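Local coordinates for Rho-related gtp-binding protein RHOD (Homo sapiens, PDB 2J1L) that binds guanosine-5'-diphosphate as a small Rho-type GTP-binding protein of the Ras family, alongside a magnesium ion, at residues A[40-45]-A[121-126]; A[51-56]-A[191-196]; A[127-132]-A[178-183]; A[149-154]-A[185-190]. One frame throughout, in Å; residues are numbered along the deposited sequence.

How the contacts relate
All four contacts belong to one Ras-family domain, a mixed beta-sheet with helices packed about it. Contact 1 joins the end of strand 34-41 to helix 118-135, and contact 3, its centre about 11 Å away, continues along that helix to the end of helix 170-179. Contacts 2 and 4, with centres about 13 Å apart, touch through the loop after strand 184-187. Along the chain contact 1 closes before contacts 3 and 4 open; contact 2 crosses contact 1 and spans contacts 3 and 4, which cross each other. Contacts 1, 2 and 4 meet GDP, so distant segments build one nucleotide pocket; contact 3 is packing away from it.

Contact 1: residues A[40-45]-A[121-126]; sequences VGDGGC and FDNIFN. With GDP (guanosine-5'-diphosphate), chain B.
Asn123 ND2 donates to Asp42 OD2 at 2.8 Å, and this bond carries the contact. The hydrogen arrives on the syn lone pair of OD2 and the acceptor lies close to the amide plane of Asn123, although the carboxylate and amide planes are turned 58° apart. The same nitrogen also leans on the other oxygen, in a weak bond of 3.3 Å from Asn123 ND2 to Asp42 OD1. Asp42 OD1 has a firmer partner in Trp128 NE1, further along the helix, so the carboxylate is held by donors at both oxygens. An amide suits position 123 because it brings N-H groups to an acceptor without adding a charge. With chi1 at -82°, Asn123 CG lies anti to its own carbonyl carbon, which aims the amide at the loop; the short side chain crosses that of Asp42 at about a right angle.

From Asp42 to Cys45 the chain makes a type II beta turn and meets the nucleotide: Gly44 N donates to GDP O3B at 2.8 Å. Gly44 has a positive phi of 80°, easy for a residue without a side chain, and at Gly41 a side chain would jam against the preceding carbonyl O. The run from Gly41 to Thr48 fits the P-loop of this family, and Lys47 NZ bonds to Asp42 O as well as to GDP.

Around this surface contact, strand 34-41 pairs with strand 106-114 through Val40, Ile124 packs from helix 118-135 onto Phe113 of that strand, and Phe121 reaches helix 170-179.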
# COMPACT_ATOMS: atom_id res chain seq x y z
N VAL A 40 -4.01 -2.04 -4.29
CA VAL A 40 -5.16 -1.25 -4.72
C VAL A 40 -4.84 0.23 -4.52
O VAL A 40 -4.12 0.61 -3.63
CB VAL A 40 -6.41 -1.73 -3.92
CG1 VAL A 40 -7.55 -0.76 -3.98
CG2 VAL A 40 -6.86 -3.10 -4.46
N GLY A 41 -5.31 1.09 -5.40
CA GLY A 41 -4.97 2.51 -5.28
C GLY A 41 -4.96 3.18 -6.62
O GLY A 41 -4.98 2.52 -7.66
N ASP A 42 -4.93 4.51 -6.59
CA ASP A 42 -4.95 5.30 -7.83
C ASP A 42 -3.78 4.94 -8.73
O ASP A 42 -2.70 4.54 -8.26
CB ASP A 42 -4.90 6.79 -7.52
CG ASP A 42 -6.22 7.35 -6.98
OD1 ASP A 42 -7.13 6.54 -6.62
OD2 ASP A 42 -6.34 8.60 -6.90
N GLY A 43 -3.99 5.09 -10.03
CA GLY A 43 -2.92 4.96 -11.01
C GLY A 43 -1.86 5.99 -10.73
O GLY A 43 -2.18 7.12 -10.37
N GLY A 44 -0.60 5.59 -10.86
CA GLY A 44 0.54 6.50 -10.65
C GLY A 44 0.92 6.72 -9.19
O GLY A 44 1.81 7.53 -8.90
N CYS A 45 0.26 6.02 -8.27
CA CYS A 45 0.59 6.20 -6.85
C CYS A 45 1.76 5.32 -6.39
O CYS A 45 2.22 5.46 -5.27
CB CYS A 45 -0.64 5.96 -5.97
SG CYS A 45 -1.00 4.22 -5.72
N PHE A 121 -4.72 10.17 -1.72
CA PHE A 121 -5.06 9.99 -0.32
C PHE A 121 -6.58 10.02 -0.12
O PHE A 121 -7.17 9.07 0.37
CB PHE A 121 -4.37 11.07 0.48
CG PHE A 121 -4.54 10.95 1.97
CD1 PHE A 121 -4.14 9.81 2.64
CD2 PHE A 121 -5.04 12.02 2.70
CE1 PHE A 121 -4.28 9.71 4.02
CE2 PHE A 121 -5.17 11.94 4.09
CZ PHE A 121 -4.79 10.78 4.75
N ASP A 122 -7.20 11.13 -0.53
CA ASP A 122 -8.65 11.30 -0.44
C ASP A 122 -9.40 10.07 -0.94
O ASP A 122 -10.39 9.64 -0.34
CB ASP A 122 -9.11 12.50 -1.28
CG ASP A 122 -8.67 13.86 -0.69
OD1 ASP A 122 -8.00 13.91 0.37
OD2 ASP A 122 -9.01 14.90 -1.33
N ASN A 123 -8.91 9.51 -2.04
CA ASN A 123 -9.54 8.37 -2.69
C ASN A 123 -9.44 7.04 -1.93
O ASN A 123 -10.17 6.08 -2.24
CB ASN A 123 -8.98 8.18 -4.10
CG ASN A 123 -9.61 9.10 -5.11
OD1 ASN A 123 -10.69 9.65 -4.87
ND2 ASN A 123 -8.95 9.25 -6.25
N ILE A 124 -8.55 6.97 -0.95
CA ILE A 124 -8.50 5.80 -0.10
C ILE A 124 -9.85 5.74 0.57
O ILE A 124 -10.53 4.72 0.51
CB ILE A 124 -7.36 5.89 0.94
CG1 ILE A 124 -5.99 5.96 0.26
CG2 ILE A 124 -7.36 4.69 1.82
CD1 ILE A 124 -5.71 4.80 -0.71
N PHE A 125 -10.26 6.85 1.14
CA PHE A 125 -11.53 6.95 1.84
C PHE A 125 -12.74 7.08 0.89
O PHE A 125 -13.75 6.43 1.11
CB PHE A 125 -11.47 8.16 2.78
CG PHE A 125 -12.59 8.22 3.76
CD1 PHE A 125 -12.51 7.56 4.97
CD2 PHE A 125 -13.72 8.98 3.49
CE1 PHE A 125 -13.52 7.63 5.88
CE2 PHE A 125 -14.75 9.06 4.40
CZ PHE A 125 -14.66 8.38 5.61
N ASN A 126 -12.66 7.92 -0.14
CA ASN A 126 -13.86 8.22 -0.95
C ASN A 126 -14.22 7.14 -1.95
O ASN A 126 -15.37 7.07 -2.37
CB ASN A 126 -13.72 9.55 -1.71
CG ASN A 126 -13.50 10.73 -0.80
OD1 ASN A 126 -13.86 10.69 0.36
ND2 ASN A 126 -12.88 11.79 -1.31
PB GDP B . 1.30 2.76 -10.34
O1B GDP B . 1.91 1.41 -10.52
O2B GDP B . 0.42 2.83 -9.12
O3B GDP B . 0.49 3.09 -11.57
O3A GDP B . 2.48 3.81 -10.13
PA GDP B . 3.94 3.42 -10.71
O1A GDP B . 4.64 2.34 -9.91
O2A GDP B . 3.79 2.94 -12.13
O5' GDP B . 4.77 4.81 -10.57
C5' GDP B . 4.21 6.04 -10.99
C4' GDP B . 5.28 7.12 -11.03
O4' GDP B . 5.84 7.42 -9.73
C3' GDP B . 6.47 6.67 -11.87
O3' GDP B . 7.17 7.81 -12.41
C2' GDP B . 7.38 6.02 -10.88
O2' GDP B . 8.74 6.02 -11.30
C1' GDP B . 7.21 6.96 -9.73
N9 GDP B . 7.53 6.29 -8.46
C8 GDP B . 7.15 5.07 -8.04
N7 GDP B . 7.62 4.85 -6.78
C5 GDP B . 8.31 5.94 -6.40
C6 GDP B . 9.04 6.36 -5.21
O6 GDP B . 9.16 5.61 -4.20
N1 GDP B . 9.59 7.58 -5.26
C2 GDP B . 9.49 8.40 -6.33
N2 GDP B . 10.09 9.62 -6.28
N3 GDP B . 8.83 8.09 -7.45
C4 GDP B . 8.24 6.88 -7.52

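Contact 2: residues A[51-56]-A[191-196]; sequences LMVFAD and RLHDNV. With GDP (guanosine-5'-diphosphate), chain B.
Val53 and His193 bring the backbones to 6.7 Å between CA atoms, and Phe54 and Val196 to 6.5 Å, as the last turn of helix 47-55 runs beside an irregular loop. No hydrogen bond joins the two segments; they meet through side chains. Val53 CG1 sits over one face of the His193 imidazole, 3.9 Å from the ring centroid and 19° off its normal, a CH-pi contact displaced toward the CG-CD2 side. The His193 chi1 of -60° sets CG anti to the carbonyl carbon and swings the ring back to the helix. The same methyl of Val53 also meets Val196, with CG1 to CG1 at 4.1 Å. Val196 CG1 in turn touches Phe54 CB at 4.0 Å. Val53 suits its place because its two methyls spread over the imidazole, CG1 toward CD2 and CG2 toward CE1.

At the other end of the loop Arg191 N donates to GDP O6 at 3.1 Å, while Arg191 CB approaches the base near N1, so the loop packed on the helix also borders the guanine. His193 and Asp194 form a G1 beta bulge opposite Ser189, just before helix 196-209.

That helix starts after Asn195, whose ND2 bonds to Glu187 O of strand 184-187. Its His197 and Phe200 meet the Phe54 ring, which also packs on strands 69-77 and 80-88.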
# COMPACT_ATOMS: atom_id res chain seq x y z
N LEU A 51 6.38 -3.15 -6.22
CA LEU A 51 6.51 -4.56 -6.54
C LEU A 51 7.85 -4.87 -7.13
O LEU A 51 8.48 -5.84 -6.75
CB LEU A 51 5.41 -4.99 -7.51
CG LEU A 51 4.69 -6.24 -7.05
CD1 LEU A 51 3.49 -6.51 -7.95
CD2 LEU A 51 5.69 -7.41 -7.00
N MET A 52 8.28 -4.02 -8.06
CA MET A 52 9.61 -4.17 -8.68
C MET A 52 10.66 -4.31 -7.62
O MET A 52 11.39 -5.28 -7.59
CB MET A 52 10.01 -2.94 -9.51
CG MET A 52 9.07 -2.55 -10.64
SD MET A 52 8.70 -3.92 -11.73
N VAL A 53 10.74 -3.31 -6.75
CA VAL A 53 11.83 -3.25 -5.80
C VAL A 53 11.83 -4.50 -4.94
O VAL A 53 12.84 -5.16 -4.76
CB VAL A 53 11.72 -2.00 -4.92
CG1 VAL A 53 12.56 -2.18 -3.64
CG2 VAL A 53 12.12 -0.74 -5.73
N PHE A 54 10.65 -4.83 -4.43
CA PHE A 54 10.50 -6.03 -3.64
C PHE A 54 10.96 -7.28 -4.42
O PHE A 54 11.78 -8.04 -3.93
CB PHE A 54 9.05 -6.18 -3.18
CG PHE A 54 8.84 -7.30 -2.23
CD1 PHE A 54 9.60 -7.40 -1.08
CD2 PHE A 54 7.88 -8.27 -2.48
CE1 PHE A 54 9.42 -8.45 -0.18
CE2 PHE A 54 7.68 -9.32 -1.59
CZ PHE A 54 8.46 -9.42 -0.43
N ALA A 55 10.45 -7.46 -5.63
CA ALA A 55 10.83 -8.59 -6.50
C ALA A 55 12.29 -8.52 -6.93
O ALA A 55 13.09 -9.38 -6.57
CB ALA A 55 9.89 -8.67 -7.75
N ASP A 56 12.63 -7.48 -7.68
CA ASP A 56 13.93 -7.29 -8.29
C ASP A 56 15.06 -7.47 -7.29
O ASP A 56 15.66 -8.54 -7.23
CB ASP A 56 14.01 -5.89 -8.92
N ARG A 191 11.82 4.11 -4.31
CA ARG A 191 13.00 4.74 -4.89
C ARG A 191 14.26 4.51 -4.06
O ARG A 191 15.31 4.24 -4.62
CB ARG A 191 12.77 6.24 -5.06
CG ARG A 191 13.97 7.00 -5.63
CD ARG A 191 14.24 6.59 -7.08
NE ARG A 191 13.22 7.15 -7.98
CZ ARG A 191 13.42 8.16 -8.83
NH1 ARG A 191 14.61 8.74 -8.95
NH2 ARG A 191 12.40 8.58 -9.58
N LEU A 192 14.15 4.63 -2.74
CA LEU A 192 15.30 4.47 -1.85
C LEU A 192 15.35 3.08 -1.22
O LEU A 192 16.06 2.88 -0.24
CB LEU A 192 15.24 5.51 -0.72
CG LEU A 192 15.13 6.98 -1.11
CD1 LEU A 192 14.99 7.86 0.14
CD2 LEU A 192 16.32 7.42 -1.96
N HIS A 193 14.59 2.14 -1.77
CA HIS A 193 14.39 0.83 -1.13
C HIS A 193 14.21 0.99 0.38
O HIS A 193 14.84 0.28 1.17
CB HIS A 193 15.57 -0.11 -1.38
CG HIS A 193 15.84 -0.41 -2.83
ND1 HIS A 193 15.80 0.56 -3.82
CD2 HIS A 193 16.21 -1.56 -3.44
CE1 HIS A 193 16.10 -0.00 -4.98
NE2 HIS A 193 16.36 -1.28 -4.78
N ASP A 194 13.37 1.92 0.79
CA ASP A 194 13.19 2.22 2.20
C ASP A 194 11.89 1.60 2.70
O ASP A 194 10.80 2.02 2.33
CB ASP A 194 13.20 3.75 2.39
CG ASP A 194 13.02 4.18 3.84
OD1 ASP A 194 13.21 3.36 4.77
OD2 ASP A 194 12.71 5.38 4.05
N ASN A 195 12.02 0.58 3.53
CA ASN A 195 10.91 -0.01 4.26
C ASN A 195 9.94 -0.83 3.41
O ASN A 195 8.83 -1.12 3.83
CB ASN A 195 10.15 1.07 4.99
CG ASN A 195 9.51 0.54 6.24
OD1 ASN A 195 10.17 -0.13 7.04
ND2 ASN A 195 8.21 0.83 6.42
N VAL A 196 10.38 -1.22 2.22
CA VAL A 196 9.53 -1.92 1.27
C VAL A 196 9.28 -3.38 1.67
O VAL A 196 8.14 -3.85 1.66
CB VAL A 196 10.11 -1.80 -0.16
CG1 VAL A 196 9.38 -2.72 -1.12
CG2 VAL A 196 10.02 -0.31 -0.61
PB GDP B . 1.30 2.76 -10.34
O1B GDP B . 1.91 1.41 -10.52
O2B GDP B . 0.42 2.83 -9.12
O3B GDP B . 0.49 3.09 -11.57
O3A GDP B . 2.48 3.81 -10.13
PA GDP B . 3.94 3.42 -10.71
O1A GDP B . 4.64 2.34 -9.91
O2A GDP B . 3.79 2.94 -12.13
O5' GDP B . 4.77 4.81 -10.57
C5' GDP B . 4.21 6.04 -10.99
C4' GDP B . 5.28 7.12 -11.03
O4' GDP B . 5.84 7.42 -9.73
C3' GDP B . 6.47 6.67 -11.87
O3' GDP B . 7.17 7.81 -12.41
C2' GDP B . 7.38 6.02 -10.88
O2' GDP B . 8.74 6.02 -11.30
C1' GDP B . 7.21 6.96 -9.73
N9 GDP B . 7.53 6.29 -8.46
C8 GDP B . 7.15 5.07 -8.04
N7 GDP B . 7.62 4.85 -6.78
C5 GDP B . 8.31 5.94 -6.40
C6 GDP B . 9.04 6.36 -5.21
O6 GDP B . 9.16 5.61 -4.20
N1 GDP B . 9.59 7.58 -5.26
C2 GDP B . 9.49 8.40 -6.33
N2 GDP B . 10.09 9.62 -6.28
N3 GDP B . 8.83 8.09 -7.45
C4 GDP B . 8.24 6.88 -7.52

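Contact 3: residues A[127-132]-A[178-183]; sequences RWYPEV and RSVGAV
A chi1 of 174° carries the Tyr129 ring away from its backbone N and out from helix 118-135, and chi2 of 44° turns one face to Val180. There the Val180 CA lies 3.9 Å from the ring centroid, only 10° off the normal, so its C-H points at the pi cloud in a CH-pi contact. The isopropyl group covers the inner end of the ring, with Val180 CG2 at 3.4 Å from Tyr129 CG, and the side chains run alongside one another, pointing opposite ways. On the outer part, Tyr129 CE1 approaches Val180 O at 3.2 Å, and the Ser179 carbonyl lies obliquely to the ring. A broad flat tyrosine can thus rest on backbone and methyls together, while a compact valine fits beneath it and also meets Phe125.

Ser179 turns its hydroxyl elsewhere, to Met176 O in its own helix. Beyond Val180, Gly181 takes a positive phi, a conformation easily reached by glycine.

Gly181 is the C-prime residue of a Schellman motif, with Gly181 N bonded to Arg178 O and Ala182 N to Ala177 O; it ends helix 170-179 just before strand 184-187 of the Ras-type alpha/beta fold.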
# COMPACT_ATOMS: atom_id res chain seq x y z
N ARG A 127 -13.26 6.32 -2.34
CA ARG A 127 -13.39 5.45 -3.50
C ARG A 127 -12.97 4.00 -3.20
O ARG A 127 -13.69 3.07 -3.60
CB ARG A 127 -12.62 6.10 -4.67
CG ARG A 127 -11.87 5.18 -5.67
CD ARG A 127 -12.78 4.60 -6.75
NE ARG A 127 -12.06 3.76 -7.73
CZ ARG A 127 -12.63 3.19 -8.79
NH1 ARG A 127 -13.92 3.37 -9.03
NH2 ARG A 127 -11.92 2.44 -9.63
N TRP A 128 -11.84 3.79 -2.50
CA TRP A 128 -11.32 2.42 -2.24
C TRP A 128 -11.86 1.72 -0.98
O TRP A 128 -12.10 0.51 -1.02
CB TRP A 128 -9.78 2.38 -2.24
CG TRP A 128 -9.19 2.89 -3.53
CD1 TRP A 128 -8.47 4.03 -3.69
CD2 TRP A 128 -9.32 2.31 -4.84
NE1 TRP A 128 -8.14 4.20 -5.02
CE2 TRP A 128 -8.64 3.15 -5.74
CE3 TRP A 128 -9.94 1.15 -5.33
CZ2 TRP A 128 -8.54 2.88 -7.11
CZ3 TRP A 128 -9.86 0.88 -6.70
CH2 TRP A 128 -9.16 1.74 -7.58
N TYR A 129 -12.03 2.45 0.12
CA TYR A 129 -12.67 1.89 1.32
C TYR A 129 -14.07 1.34 1.02
O TYR A 129 -14.36 0.21 1.38
CB TYR A 129 -12.77 2.95 2.42
CG TYR A 129 -13.54 2.59 3.69
CD1 TYR A 129 -13.37 1.34 4.31
CD2 TYR A 129 -14.38 3.51 4.31
CE1 TYR A 129 -14.04 1.01 5.50
CE2 TYR A 129 -15.06 3.20 5.51
CZ TYR A 129 -14.88 1.94 6.10
OH TYR A 129 -15.53 1.62 7.28
N PRO A 130 -14.93 2.12 0.34
CA PRO A 130 -16.26 1.59 0.07
C PRO A 130 -16.20 0.33 -0.80
O PRO A 130 -16.80 -0.68 -0.44
CB PRO A 130 -16.97 2.73 -0.69
CG PRO A 130 -16.17 3.94 -0.45
CD PRO A 130 -14.75 3.48 -0.21
N GLU A 131 -15.47 0.41 -1.91
CA GLU A 131 -15.25 -0.74 -2.80
C GLU A 131 -14.80 -1.97 -2.00
O GLU A 131 -15.37 -3.05 -2.14
CB GLU A 131 -14.19 -0.41 -3.87
CG GLU A 131 -14.66 0.53 -4.99
N VAL A 132 -13.79 -1.79 -1.16
CA VAL A 132 -13.26 -2.89 -0.33
C VAL A 132 -14.29 -3.39 0.69
O VAL A 132 -14.40 -4.59 0.94
CB VAL A 132 -11.94 -2.50 0.39
N ARG A 178 -7.24 4.49 10.64
CA ARG A 178 -8.32 4.30 11.60
C ARG A 178 -9.69 4.50 10.95
O ARG A 178 -10.59 3.69 11.17
CB ARG A 178 -8.16 5.20 12.85
CG ARG A 178 -7.09 4.70 13.81
CD ARG A 178 -7.17 5.32 15.21
NE ARG A 178 -6.22 6.42 15.44
CZ ARG A 178 -4.88 6.31 15.46
NH1 ARG A 178 -4.13 7.39 15.70
NH2 ARG A 178 -4.27 5.14 15.25
N SER A 179 -9.84 5.54 10.13
CA SER A 179 -11.18 5.85 9.63
C SER A 179 -11.62 4.89 8.53
O SER A 179 -12.77 4.91 8.09
CB SER A 179 -11.32 7.31 9.19
OG SER A 179 -10.46 7.61 8.13
N VAL A 180 -10.73 4.01 8.13
CA VAL A 180 -11.05 3.02 7.12
C VAL A 180 -11.00 1.57 7.66
O VAL A 180 -11.16 0.60 6.92
CB VAL A 180 -10.13 3.25 5.91
CG1 VAL A 180 -9.72 1.94 5.25
CG2 VAL A 180 -10.81 4.18 4.95
N GLY A 181 -10.82 1.45 8.98
CA GLY A 181 -10.78 0.14 9.63
C GLY A 181 -9.57 -0.69 9.25
O GLY A 181 -9.63 -1.92 9.29
N ALA A 182 -8.48 -0.04 8.87
CA ALA A 182 -7.26 -0.78 8.48
C ALA A 182 -6.56 -1.35 9.70
O ALA A 182 -6.56 -0.74 10.77
CB ALA A 182 -6.30 0.09 7.74
N VAL A 183 -5.95 -2.52 9.54
CA VAL A 183 -5.18 -3.13 10.62
C VAL A 183 -3.84 -2.42 10.88
O VAL A 183 -3.26 -2.57 11.95
CB VAL A 183 -4.94 -4.62 10.33
CG1 VAL A 183 -4.04 -5.23 11.38
CG2 VAL A 183 -6.27 -5.35 10.28

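Contact 4: residues A[149-154]-A[185-190]; sequences DLRKDK and YLECSA. With GDP (guanosine-5'-diphosphate), chain B.
Asp149 and Ser189 stand 5.8 Å apart between CA atoms, where residues 149-152 coil like a helix but lack its bonding pattern and pass the end of strand 184-187. Together they form the guanine end of the nucleotide pocket: Lys147 and Asp149 are the lysine and aspartate of the NKxD-type motif of Ras proteins, and Ser189, Ala190 and Arg191 correspond to the SAK-type loop, with arginine for lysine.

Asp149 reads the base with both oxygens. GDP N1 donates to Asp149 OD1 at 2.9 Å and GDP N2 donates to Asp149 OD2 at 3.0 Å, as suits a carboxylate facing two N-H groups. Its chi1 of 56° turns the carboxylate toward Ser189 and the base. Ser189 OG, itself at the pocket, gives its proton to Asp149 OD1 at 2.6 Å from above the carboxylate plane, a bond that would help fix its rotation, and accepts from Leu192 N. Serine suits the place because one small group both gives and accepts. Leu150 packs its branched end against GDP N2.

Further from the base, Arg151 extends from CG to NE to grip Glu187 end-on in a salt bridge. Arg151 NH1 meets Glu187 OE2 at 2.7 Å and Arg151 NH2 meets Glu187 OE1 at 3.3 Å; the oxygens lie near the guanidinium plane, whereas the nitrogens come from above the carboxylate plane. Two N-H groups matching two oxygens suit arginine to glutamate. Arg151 NH1 also bonds to Val168 O. Tyr185 OH donates to Glu187 OE2 at 2.6 Å on its anti lone pair, giving OE2 two donors.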
# COMPACT_ATOMS: atom_id res chain seq x y z
N ASP A 149 9.98 9.50 -0.00
CA ASP A 149 11.16 10.29 -0.32
C ASP A 149 10.80 11.70 -0.82
O ASP A 149 11.60 12.64 -0.67
CB ASP A 149 12.03 9.57 -1.35
CG ASP A 149 11.27 9.22 -2.61
OD1 ASP A 149 10.34 8.37 -2.54
OD2 ASP A 149 11.61 9.78 -3.67
N LEU A 150 9.61 11.84 -1.39
CA LEU A 150 9.19 13.10 -2.01
C LEU A 150 8.72 14.21 -1.04
O LEU A 150 8.51 15.34 -1.47
CB LEU A 150 8.12 12.84 -3.07
CG LEU A 150 8.62 12.07 -4.31
CD1 LEU A 150 7.53 12.00 -5.39
CD2 LEU A 150 9.89 12.70 -4.84
N ARG A 151 8.57 13.89 0.25
CA ARG A 151 8.39 14.92 1.28
C ARG A 151 9.61 15.83 1.36
O ARG A 151 9.47 17.04 1.54
CB ARG A 151 8.19 14.30 2.65
CG ARG A 151 6.97 13.44 2.79
CD ARG A 151 6.65 13.20 4.25
NE ARG A 151 5.43 12.40 4.38
CZ ARG A 151 5.34 11.19 4.91
NH1 ARG A 151 4.17 10.59 4.96
NH2 ARG A 151 6.40 10.56 5.40
N LYS A 152 10.80 15.24 1.25
CA LYS A 152 12.02 16.03 1.19
C LYS A 152 12.03 16.97 -0.04
O LYS A 152 12.68 18.01 -0.00
CB LYS A 152 13.27 15.13 1.22
CG LYS A 152 13.62 14.58 2.61
N ASP A 153 11.29 16.62 -1.10
CA ASP A 153 11.24 17.43 -2.35
C ASP A 153 10.59 18.79 -2.10
O ASP A 153 9.37 18.87 -1.91
CB ASP A 153 10.47 16.68 -3.45
CG ASP A 153 10.73 17.24 -4.85
OD1 ASP A 153 11.02 16.42 -5.75
OD2 ASP A 153 10.64 18.47 -5.05
N LYS A 154 11.41 19.85 -2.12
CA LYS A 154 10.97 21.20 -1.80
C LYS A 154 10.06 21.82 -2.88
O LYS A 154 9.12 22.56 -2.56
CB LYS A 154 12.19 22.10 -1.54
CG LYS A 154 12.88 21.81 -0.20
CD LYS A 154 14.35 22.18 -0.20
N TYR A 185 -0.99 1.09 9.32
CA TYR A 185 -0.53 2.05 8.35
C TYR A 185 0.98 1.99 8.29
O TYR A 185 1.66 2.01 9.31
CB TYR A 185 -0.96 3.46 8.71
CG TYR A 185 -0.28 4.51 7.87
CD1 TYR A 185 -0.73 4.82 6.61
CD2 TYR A 185 0.85 5.17 8.34
CE1 TYR A 185 -0.07 5.76 5.83
CE2 TYR A 185 1.50 6.11 7.57
CZ TYR A 185 1.04 6.39 6.33
OH TYR A 185 1.69 7.32 5.58
N LEU A 186 1.50 1.91 7.07
CA LEU A 186 2.92 1.82 6.84
C LEU A 186 3.30 2.74 5.72
O LEU A 186 2.47 3.16 4.92
CB LEU A 186 3.28 0.40 6.46
CG LEU A 186 2.91 -0.68 7.49
CD1 LEU A 186 2.62 -2.04 6.80
CD2 LEU A 186 4.02 -0.78 8.53
N GLU A 187 4.58 3.05 5.65
CA GLU A 187 5.14 3.95 4.65
C GLU A 187 6.42 3.39 4.11
O GLU A 187 7.18 2.71 4.83
CB GLU A 187 5.51 5.26 5.30
CG GLU A 187 4.35 6.08 5.68
CD GLU A 187 4.78 7.41 6.25
OE1 GLU A 187 5.98 7.56 6.59
OE2 GLU A 187 3.92 8.30 6.36
N CYS A 188 6.70 3.74 2.86
CA CYS A 188 7.91 3.28 2.20
C CYS A 188 8.24 4.18 1.05
O CYS A 188 7.41 4.97 0.60
CB CYS A 188 7.68 1.88 1.68
SG CYS A 188 6.29 1.85 0.55
N SER A 189 9.47 4.06 0.58
CA SER A 189 9.91 4.65 -0.66
C SER A 189 10.50 3.54 -1.51
O SER A 189 11.50 2.95 -1.12
CB SER A 189 10.97 5.73 -0.41
OG SER A 189 11.49 6.23 -1.64
N ALA A 190 9.88 3.25 -2.64
CA ALA A 190 10.43 2.26 -3.55
C ALA A 190 11.72 2.79 -4.17
O ALA A 190 12.63 2.03 -4.48
CB ALA A 190 9.42 1.92 -4.62
PB GDP B . 1.30 2.76 -10.34
O1B GDP B . 1.91 1.41 -10.52
O2B GDP B . 0.42 2.83 -9.12
O3B GDP B . 0.49 3.09 -11.57
O3A GDP B . 2.48 3.81 -10.13
PA GDP B . 3.94 3.42 -10.71
O1A GDP B . 4.64 2.34 -9.91
O2A GDP B . 3.79 2.94 -12.13
O5' GDP B . 4.77 4.81 -10.57
C5' GDP B . 4.21 6.04 -10.99
C4' GDP B . 5.28 7.12 -11.03
O4' GDP B . 5.84 7.42 -9.73
C3' GDP B . 6.47 6.67 -11.87
O3' GDP B . 7.17 7.81 -12.41
C2' GDP B . 7.38 6.02 -10.88
O2' GDP B . 8.74 6.02 -11.30
C1' GDP B . 7.21 6.96 -9.73
N9 GDP B . 7.53 6.29 -8.46
C8 GDP B . 7.15 5.07 -8.04
N7 GDP B . 7.62 4.85 -6.78
C5 GDP B . 8.31 5.94 -6.40
C6 GDP B . 9.04 6.36 -5.21
O6 GDP B . 9.16 5.61 -4.20
N1 GDP B . 9.59 7.58 -5.26
C2 GDP B . 9.49 8.40 -6.33
N2 GDP B . 10.09 9.62 -6.28
N3 GDP B . 8.83 8.09 -7.45
C4 GDP B . 8.24 6.88 -7.52